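Local coordinates for protein O-phospho-L-seryl-tRNA:Cys-tRNA synthase (Methanocaldococcus jannaschii DSM 2661, PDB 5X6B) that uses pyridoxal phosphate as cofactor, probably to convert O-phosphoseryl-tRNA to cysteinyl-tRNA, at residues Ile128-Ile133 / Leu196-His201; Val140-Asn145 / Thr149-Ala154. All coordinates share one frame; numbering follows the deposited sequence.

Interaction 1: residues Ile128-Ile133 / Leu196-His201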
ATOM      1  N   ILE B 128     -12.475 -16.991   5.016  1.00 57.70           N
ATOM      2  CA  ILE B 128     -12.004 -17.247   6.371  1.00 61.26           C
ATOM      3  C   ILE B 128     -13.131 -17.695   7.292  1.00 59.23           C
ATOM      4  O   ILE B 128     -13.002 -18.710   7.977  1.00 73.01           O
ATOM      5  CB  ILE B 128     -11.318 -16.008   6.973  1.00 59.26           C
ATOM      6  CG1 ILE B 128      -9.908 -15.867   6.403  1.00 59.31           C
ATOM      7  CG2 ILE B 128     -11.236 -16.121   8.485  1.00 60.53           C
ATOM      8  CD1 ILE B 128      -9.250 -14.565   6.741  1.00 58.13           C
ATOM      9  N   VAL B 129     -14.237 -16.957   7.306  1.00 58.24           N
ATOM     10  CA  VAL B 129     -15.344 -17.320   8.187  1.00 76.20           C
ATOM     11  C   VAL B 129     -16.050 -18.582   7.680  1.00 68.43           C
ATOM     12  O   VAL B 129     -16.535 -19.382   8.473  1.00 55.46           O
ATOM     13  CB  VAL B 129     -16.373 -16.168   8.346  1.00 73.10           C
ATOM     14  CG1 VAL B 129     -15.712 -14.952   8.969  1.00 54.09           C
ATOM     15  CG2 VAL B 129     -17.015 -15.810   7.019  1.00 70.78           C
ATOM     16  N   MET B 130     -16.085 -18.766   6.364  1.00 59.23           N
ATOM     17  CA  MET B 130     -16.671 -19.966   5.783  1.00 59.03           C
ATOM     18  C   MET B 130     -15.838 -21.191   6.132  1.00 78.52           C
ATOM     19  O   MET B 130     -16.344 -22.313   6.166  1.00 74.04           O
ATOM     20  CB  MET B 130     -16.783 -19.838   4.263  1.00 46.56           C
ATOM     21  CG  MET B 130     -17.924 -18.975   3.778  1.00 44.74           C
ATOM     22  SD  MET B 130     -17.993 -18.983   1.977  1.00 58.17           S
ATOM     23  CE  MET B 130     -19.316 -17.809   1.679  1.00 55.37           C
ATOM     24  N   HIS B 131     -14.555 -20.964   6.389  1.00 70.85           N
ATOM     25  CA  HIS B 131     -13.614 -22.051   6.609  1.00 64.39           C
ATOM     26  C   HIS B 131     -13.457 -22.371   8.091  1.00 69.24           C
ATOM     27  O   HIS B 131     -13.161 -23.508   8.459  1.00 86.63           O
ATOM     28  CB  HIS B 131     -12.258 -21.697   5.996  1.00 67.36           C
ATOM     29  CG  HIS B 131     -11.267 -22.817   6.019  1.00 69.34           C
ATOM     30  ND1 HIS B 131     -10.377 -22.998   7.056  1.00 66.84           N
ATOM     31  CD2 HIS B 131     -11.023 -23.808   5.132  1.00 49.47           C
ATOM     32  CE1 HIS B 131      -9.629 -24.059   6.808  1.00 62.29           C
ATOM     33  NE2 HIS B 131     -10.001 -24.570   5.647  1.00 63.43           N
ATOM     34  N   ALA B 132     -13.669 -21.369   8.939  1.00 71.55           N
ATOM     35  CA  ALA B 132     -13.408 -21.510  10.368  1.00 75.26           C
ATOM     36  C   ALA B 132     -14.676 -21.581  11.220  1.00 80.02           C
ATOM     37  O   ALA B 132     -14.610 -21.890  12.410  1.00 81.71           O
ATOM     38  CB  ALA B 132     -12.534 -20.367  10.846  1.00 62.61           C
ATOM     39  N   ILE B 133     -15.825 -21.285  10.620  1.00 77.92           N
ATOM     40  CA  ILE B 133     -17.085 -21.293  11.361  1.00 76.37           C
ATOM     41  C   ILE B 133     -17.975 -22.428  10.881  1.00 65.40           C
ATOM     42  O   ILE B 133     -18.445 -23.239  11.674  1.00 69.24           O
ATOM     43  CB  ILE B 133     -17.838 -19.952  11.221  1.00 74.33           C
ATOM     44  CG1 ILE B 133     -16.914 -18.787  11.585  1.00 65.34           C
ATOM     45  CG2 ILE B 133     -19.093 -19.943  12.080  1.00 65.41           C
ATOM     46  CD1 ILE B 133     -16.312 -18.892  12.971  1.00 70.39           C
ATOM     47  N   LEU B 196     -24.106 -20.616   7.735  1.00 62.97           N
ATOM     48  CA  LEU B 196     -23.900 -19.182   7.611  1.00 55.78           C
ATOM     49  C   LEU B 196     -24.987 -18.461   6.813  1.00 55.50           C
ATOM     50  O   LEU B 196     -25.396 -18.909   5.735  1.00 56.77           O
ATOM     51  CB  LEU B 196     -22.537 -18.915   6.966  1.00 63.75           C
ATOM     52  CG  LEU B 196     -22.091 -17.453   6.876  1.00 55.14           C
ATOM     53  CD1 LEU B 196     -21.939 -16.861   8.266  1.00 46.04           C
ATOM     54  CD2 LEU B 196     -20.794 -17.341   6.094  1.00 63.38           C
ATOM     55  N   ILE B 197     -25.441 -17.334   7.352  1.00 52.52           N
ATOM     56  CA  ILE B 197     -26.314 -16.425   6.617  1.00 67.91           C
ATOM     57  C   ILE B 197     -25.517 -15.225   6.098  1.00 59.84           C
ATOM     58  O   ILE B 197     -24.818 -14.551   6.861  1.00 55.76           O
ATOM     59  CB  ILE B 197     -27.477 -15.938   7.489  1.00 70.76           C
ATOM     60  CG1 ILE B 197     -28.288 -17.129   7.988  1.00 69.92           C
ATOM     61  CG2 ILE B 197     -28.369 -14.988   6.706  1.00 66.82           C
ATOM     62  CD1 ILE B 197     -29.348 -16.756   8.977  1.00 80.62           C
ATOM     63  N   LEU B 198     -25.626 -14.967   4.798  1.00 61.13           N
ATOM     64  CA  LEU B 198     -24.832 -13.927   4.149  1.00 70.85           C
ATOM     65  C   LEU B 198     -25.711 -12.907   3.424  1.00 70.15           C
ATOM     66  O   LEU B 198     -26.591 -13.273   2.646  1.00 61.66           O
ATOM     67  CB  LEU B 198     -23.841 -14.566   3.167  1.00 68.80           C
ATOM     68  CG  LEU B 198     -22.781 -13.696   2.483  1.00 61.52           C
ATOM     69  CD1 LEU B 198     -21.508 -14.502   2.277  1.00 49.85           C
ATOM     70  CD2 LEU B 198     -23.276 -13.157   1.147  1.00 57.63           C
ATOM     71  N   LEU B 199     -25.465 -11.626   3.677  1.00 64.79           N
ATOM     72  CA  LEU B 199     -26.191 -10.567   2.982  1.00 69.69           C
ATOM     73  C   LEU B 199     -25.240  -9.585   2.301  1.00 64.80           C
ATOM     74  O   LEU B 199     -24.431  -8.927   2.958  1.00 54.19           O
ATOM     75  CB  LEU B 199     -27.108  -9.811   3.948  1.00 64.87           C
ATOM     76  CG  LEU B 199     -27.826  -8.593   3.354  1.00 58.26           C
ATOM     77  CD1 LEU B 199     -28.734  -8.996   2.196  1.00 52.51           C
ATOM     78  CD2 LEU B 199     -28.608  -7.845   4.424  1.00 49.32           C
ATOM     79  N   THR B 200     -25.334  -9.501   0.978  1.00 58.18           N
ATOM     80  CA  THR B 200     -24.593  -8.501   0.229  1.00 55.18           C
ATOM     81  C   THR B 200     -25.219  -7.140   0.501  1.00 59.56           C
ATOM     82  O   THR B 200     -26.269  -6.816  -0.059  1.00 61.17           O
ATOM     83  CB  THR B 200     -24.604  -8.795  -1.278  1.00 59.56           C
ATOM     84  OG1 THR B 200     -24.081 -10.107  -1.509  1.00 71.85           O
ATOM     85  CG2 THR B 200     -23.749  -7.790  -2.019  1.00 57.33           C
ATOM     86  N   HIS B 201     -24.580  -6.356   1.367  1.00 55.83           N
ATOM     87  CA  HIS B 201     -25.164  -5.105   1.860  1.00 59.50           C
ATOM     88  C   HIS B 201     -25.522  -4.144   0.730  1.00 62.46           C
ATOM     89  O   HIS B 201     -26.586  -3.527   0.745  1.00 62.25           O
ATOM     90  CB  HIS B 201     -24.211  -4.422   2.835  1.00 52.93           C
ATOM     91  CG  HIS B 201     -24.879  -3.429   3.729  1.00 55.74           C
ATOM     92  ND1 HIS B 201     -24.183  -2.651   4.628  1.00 59.38           N
ATOM     93  CD2 HIS B 201     -26.182  -3.089   3.868  1.00 60.54           C
ATOM     94  CE1 HIS B 201     -25.027  -1.871   5.280  1.00 58.22           C
ATOM     95  NE2 HIS B 201     -26.248  -2.119   4.838  1.00 73.90           N
TER

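Interaction 2: residues Val140-Asn145 / Thr149-Ala154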
ATOM      1  N   VAL B 140     -24.643 -22.260   2.833  1.00 55.87           N
ATOM      2  CA  VAL B 140     -24.568 -20.815   2.994  1.00 69.83           C
ATOM      3  C   VAL B 140     -25.805 -20.184   2.373  1.00 55.74           C
ATOM      4  O   VAL B 140     -26.082 -20.377   1.188  1.00 61.64           O
ATOM      5  CB  VAL B 140     -23.298 -20.220   2.341  1.00 69.96           C
ATOM      6  CG1 VAL B 140     -23.386 -18.702   2.288  1.00 50.17           C
ATOM      7  CG2 VAL B 140     -22.060 -20.652   3.099  1.00 65.28           C
ATOM      8  N   VAL B 141     -26.557 -19.442   3.177  1.00 59.64           N
ATOM      9  CA  VAL B 141     -27.753 -18.777   2.674  1.00 70.53           C
ATOM     10  C   VAL B 141     -27.438 -17.317   2.352  1.00 66.01           C
ATOM     11  O   VAL B 141     -27.101 -16.536   3.242  1.00 58.42           O
ATOM     12  CB  VAL B 141     -28.915 -18.865   3.684  1.00 70.23           C
ATOM     13  CG1 VAL B 141     -30.130 -18.121   3.166  1.00 70.24           C
ATOM     14  CG2 VAL B 141     -29.262 -20.323   3.959  1.00 66.46           C
ATOM     15  N   LEU B 142     -27.537 -16.966   1.070  1.00 59.06           N
ATOM     16  CA  LEU B 142     -27.196 -15.628   0.594  1.00 61.19           C
ATOM     17  C   LEU B 142     -28.227 -15.097  -0.398  1.00 68.69           C
ATOM     18  O   LEU B 142     -29.011 -15.863  -0.957  1.00 59.61           O
ATOM     19  CB  LEU B 142     -25.803 -15.630  -0.048  1.00 59.45           C
ATOM     20  CG  LEU B 142     -25.421 -16.744  -1.037  1.00 58.25           C
ATOM     21  CD1 LEU B 142     -26.010 -16.531  -2.426  1.00 48.75           C
ATOM     22  CD2 LEU B 142     -23.909 -16.876  -1.137  1.00 54.05           C
ATOM     23  N   ASP B 143     -28.214 -13.785  -0.623  1.00 61.34           N
ATOM     24  CA  ASP B 143     -29.124 -13.160  -1.584  1.00 65.31           C
ATOM     25  C   ASP B 143     -28.734 -13.505  -3.019  1.00 42.61           C
ATOM     26  O   ASP B 143     -27.604 -13.889  -3.285  1.00 52.22           O
ATOM     27  CB  ASP B 143     -29.150 -11.636  -1.400  1.00 65.78           C
ATOM     28  CG  ASP B 143     -27.777 -11.002  -1.553  1.00 59.06           C
ATOM     29  OD1 ASP B 143     -26.767 -11.658  -1.229  1.00 81.38           O
ATOM     30  OD2 ASP B 143     -27.706  -9.843  -2.007  1.00 88.50           O
ATOM     31  N   LYS B 144     -29.672 -13.354  -3.944  1.00 53.37           N
ATOM     32  CA  LYS B 144     -29.419 -13.679  -5.344  1.00 60.22           C
ATOM     33  C   LYS B 144     -28.566 -12.621  -6.037  1.00 67.90           C
ATOM     34  O   LYS B 144     -28.085 -12.834  -7.150  1.00 78.85           O
ATOM     35  CB  LYS B 144     -30.743 -13.861  -6.094  1.00 66.77           C
ATOM     36  CG  LYS B 144     -30.889 -15.228  -6.735  1.00 76.51           C
ATOM     37  CD  LYS B 144     -32.186 -15.371  -7.513  1.00 86.24           C
ATOM     38  CE  LYS B 144     -33.066 -16.449  -6.886  1.00 93.20           C
ATOM     39  NZ  LYS B 144     -34.175 -16.892  -7.780  1.00 84.31           N
ATOM     40  N   ASN B 145     -28.379 -11.484  -5.372  1.00 70.32           N
ATOM     41  CA  ASN B 145     -27.551 -10.407  -5.908  1.00 71.90           C
ATOM     42  C   ASN B 145     -26.102 -10.504  -5.453  1.00 73.60           C
ATOM     43  O   ASN B 145     -25.307  -9.589  -5.684  1.00 67.51           O
ATOM     44  CB  ASN B 145     -28.105  -9.042  -5.496  1.00 71.88           C
ATOM     45  CG  ASN B 145     -29.194  -8.549  -6.414  1.00 65.47           C
ATOM     46  OD1 ASN B 145     -29.424  -9.109  -7.488  1.00 58.56           O
ATOM     47  ND2 ASN B 145     -29.856  -7.470  -6.008  1.00 53.95           N
ATOM     48  N   THR B 149     -17.698 -13.767  -5.762  1.00 59.61           N
ATOM     49  CA  THR B 149     -16.718 -14.232  -4.791  1.00 59.62           C
ATOM     50  C   THR B 149     -17.374 -14.889  -3.582  1.00 56.39           C
ATOM     51  O   THR B 149     -16.729 -15.639  -2.857  1.00 55.10           O
ATOM     52  CB  THR B 149     -15.816 -13.085  -4.306  1.00 58.36           C
ATOM     53  OG1 THR B 149     -16.613 -12.078  -3.668  1.00 52.27           O
ATOM     54  CG2 THR B 149     -15.074 -12.479  -5.479  1.00 53.90           C
ATOM     55  N   SER B 150     -18.650 -14.603  -3.352  1.00 58.91           N
ATOM     56  CA  SER B 150     -19.368 -15.280  -2.278  1.00 65.62           C
ATOM     57  C   SER B 150     -19.607 -16.737  -2.666  1.00 60.43           C
ATOM     58  O   SER B 150     -19.521 -17.642  -1.834  1.00 56.95           O
ATOM     59  CB  SER B 150     -20.690 -14.577  -1.974  1.00 59.22           C
ATOM     60  OG  SER B 150     -20.465 -13.304  -1.402  1.00 62.87           O
ATOM     61  N   TYR B 151     -19.896 -16.951  -3.946  1.00 55.18           N
ATOM     62  CA  TYR B 151     -20.076 -18.292  -4.484  1.00 60.10           C
ATOM     63  C   TYR B 151     -18.757 -19.056  -4.540  1.00 69.04           C
ATOM     64  O   TYR B 151     -18.678 -20.210  -4.116  1.00 68.97           O
ATOM     65  CB  TYR B 151     -20.699 -18.224  -5.878  1.00 62.37           C
ATOM     66  CG  TYR B 151     -22.070 -17.593  -5.887  1.00 80.44           C
ATOM     67  CD1 TYR B 151     -23.206 -18.354  -5.631  1.00 60.02           C
ATOM     68  CD2 TYR B 151     -22.232 -16.235  -6.146  1.00 69.37           C
ATOM     69  CE1 TYR B 151     -24.464 -17.783  -5.634  1.00 72.73           C
ATOM     70  CE2 TYR B 151     -23.489 -15.655  -6.151  1.00 67.15           C
ATOM     71  CZ  TYR B 151     -24.601 -16.434  -5.894  1.00 78.80           C
ATOM     72  OH  TYR B 151     -25.853 -15.863  -5.897  1.00 83.12           O
ATOM     73  N   VAL B 152     -17.722 -18.403  -5.065  1.00 68.89           N
ATOM     74  CA  VAL B 152     -16.426 -19.042  -5.248  1.00 56.98           C
ATOM     75  C   VAL B 152     -15.779 -19.377  -3.902  1.00 58.46           C
ATOM     76  O   VAL B 152     -15.154 -20.425  -3.755  1.00 62.15           O
ATOM     77  CB  VAL B 152     -15.480 -18.158  -6.085  1.00 59.70           C
ATOM     78  CG1 VAL B 152     -14.133 -18.841  -6.288  1.00 54.20           C
ATOM     79  CG2 VAL B 152     -16.116 -17.842  -7.428  1.00 61.79           C
ATOM     80  N   ALA B 153     -15.946 -18.499  -2.919  1.00 56.82           N
ATOM     81  CA  ALA B 153     -15.380 -18.747  -1.597  1.00 61.08           C
ATOM     82  C   ALA B 153     -16.093 -19.909  -0.917  1.00 66.15           C
ATOM     83  O   ALA B 153     -15.475 -20.672  -0.174  1.00 60.37           O
ATOM     84  CB  ALA B 153     -15.454 -17.496  -0.729  1.00 40.06           C
ATOM     85  N   ALA B 154     -17.392 -20.040  -1.170  1.00 67.41           N
ATOM     86  CA  ALA B 154     -18.169 -21.138  -0.603  1.00 70.64           C
ATOM     87  C   ALA B 154     -17.727 -22.473  -1.187  1.00 67.76           C
ATOM     88  O   ALA B 154     -17.530 -23.448  -0.460  1.00 57.89           O
ATOM     89  CB  ALA B 154     -19.648 -20.919  -0.836  1.00 59.70           C
TER

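Interaction 1: residues Ile128-Ile133 / Leu196-His201
Leu196 and Leu198 on strand 194-200 meet Val129 and Met130, two consecutive residues of helix 122-132, in a small, buried and wholly apolar contact. One methyl of Leu196 does double duty: its CD2 lies 4.0 Å from CG of Met130 and 4.2 Å from CG2 of Val129, touching the start of one side chain and a branch of the other. Both side chains run at about a right angle to that of Leu196. Met130 reaches farther along the strand. Its chain is extended beyond CG (chi2 -177°, chi3 -176°), which carries the terminal methyl past Leu196 until CE stands 4.0 Å from CD1 of Leu198, again in a roughly perpendicular crossing. The two leucines are two positions apart on the strand and point to the same face, so the methionine can touch both.

The strand's polar backbone is paired outside this contact. The backbone of Leu196 and Leu198 pairs with Val141 of the adjoining strand, and Leu198 O also takes a bond from Tyr180 OH.

The helix runs nearly antiparallel to its strand, at 170° and with the short axes 10.5 Å apart at closest approach, as a layer on the seven-stranded mixed sheet of the large domain of fold type I pyridoxal phosphate enzymes. Leu227 on strand 226-229 extends the apolar floor, touching both Val129 and Leu198; Ile276 of helix 273-276 packs against Val129, and Arg156 of the second subunit packs on Ile128 and His131.

Interaction 2: residues Val140-Asn145 / Thr149-Ala154
Leu142 points from strand 139-143 into helix 148-156 and divides its two methyls between neighbouring helix residues. CD1 goes to the phenol end of Tyr151, 3.7 Å from CZ and 3.5 Å from OH, and the two side chains cross obliquely; CD2 rests 4.0 Å from CB of Ser150. With chi1 at 46°, CG of Leu142 sits between its backbone N and carbonyl carbon, and chi2 (78°) then sends one methyl to each partner. Tyr151 starts along the flank of the helix and stretches across to the strand end, bringing its OH to 3.7 Å from the carbonyl O of Asp143, a van der Waals approach beside Lys144.

Strand and helix run nearly antiparallel (170°) as the first two elements of a beta-alpha-beta unit that returns to the sheet as strand 160-166, the immediate neighbour of strand 139-143. Val161 on that returning strand touches Leu142 and Ala154, so the crossover closes on the same apolar patch.

The polar tips turn to other partners. Tyr151 OH makes a weak hydrogen bond with Glu163 OE2, while Lys282 of the second subunit forms a cation-pi contact with the ring, bringing the subunit interface up to this helix. Ser150 OG is hydrogen-bonded to Lys126 NZ, linking the helix to helix 122-132, and Asp143 OD1 bonds to Thr200 OG1 on the adjoining strand 194-200.

Both contacts are buried helix-on-sheet packing in one domain, and their strands, 194-200 and 139-143, are neighbours in the same sheet. Interaction 2 is local, made within one crossover and nested in the longer chain loop that interaction 1 closes. The helices themselves are linked: Met130 also packs against Ala154 and the Ser150 carbonyl. Chemistry separates the two. Residues 128-133 and 196-201 meet through aliphatic carbons alone, one of them the methyl of a methionine, whereas 140-145 and 149-154 add an aromatic ring and a hydroxyl near the strand end, with the exposed Lys144 at the margin. The second subunit reaches Tyr151 of interaction 2 directly, but in interaction 1 it meets helix residues beside the contact.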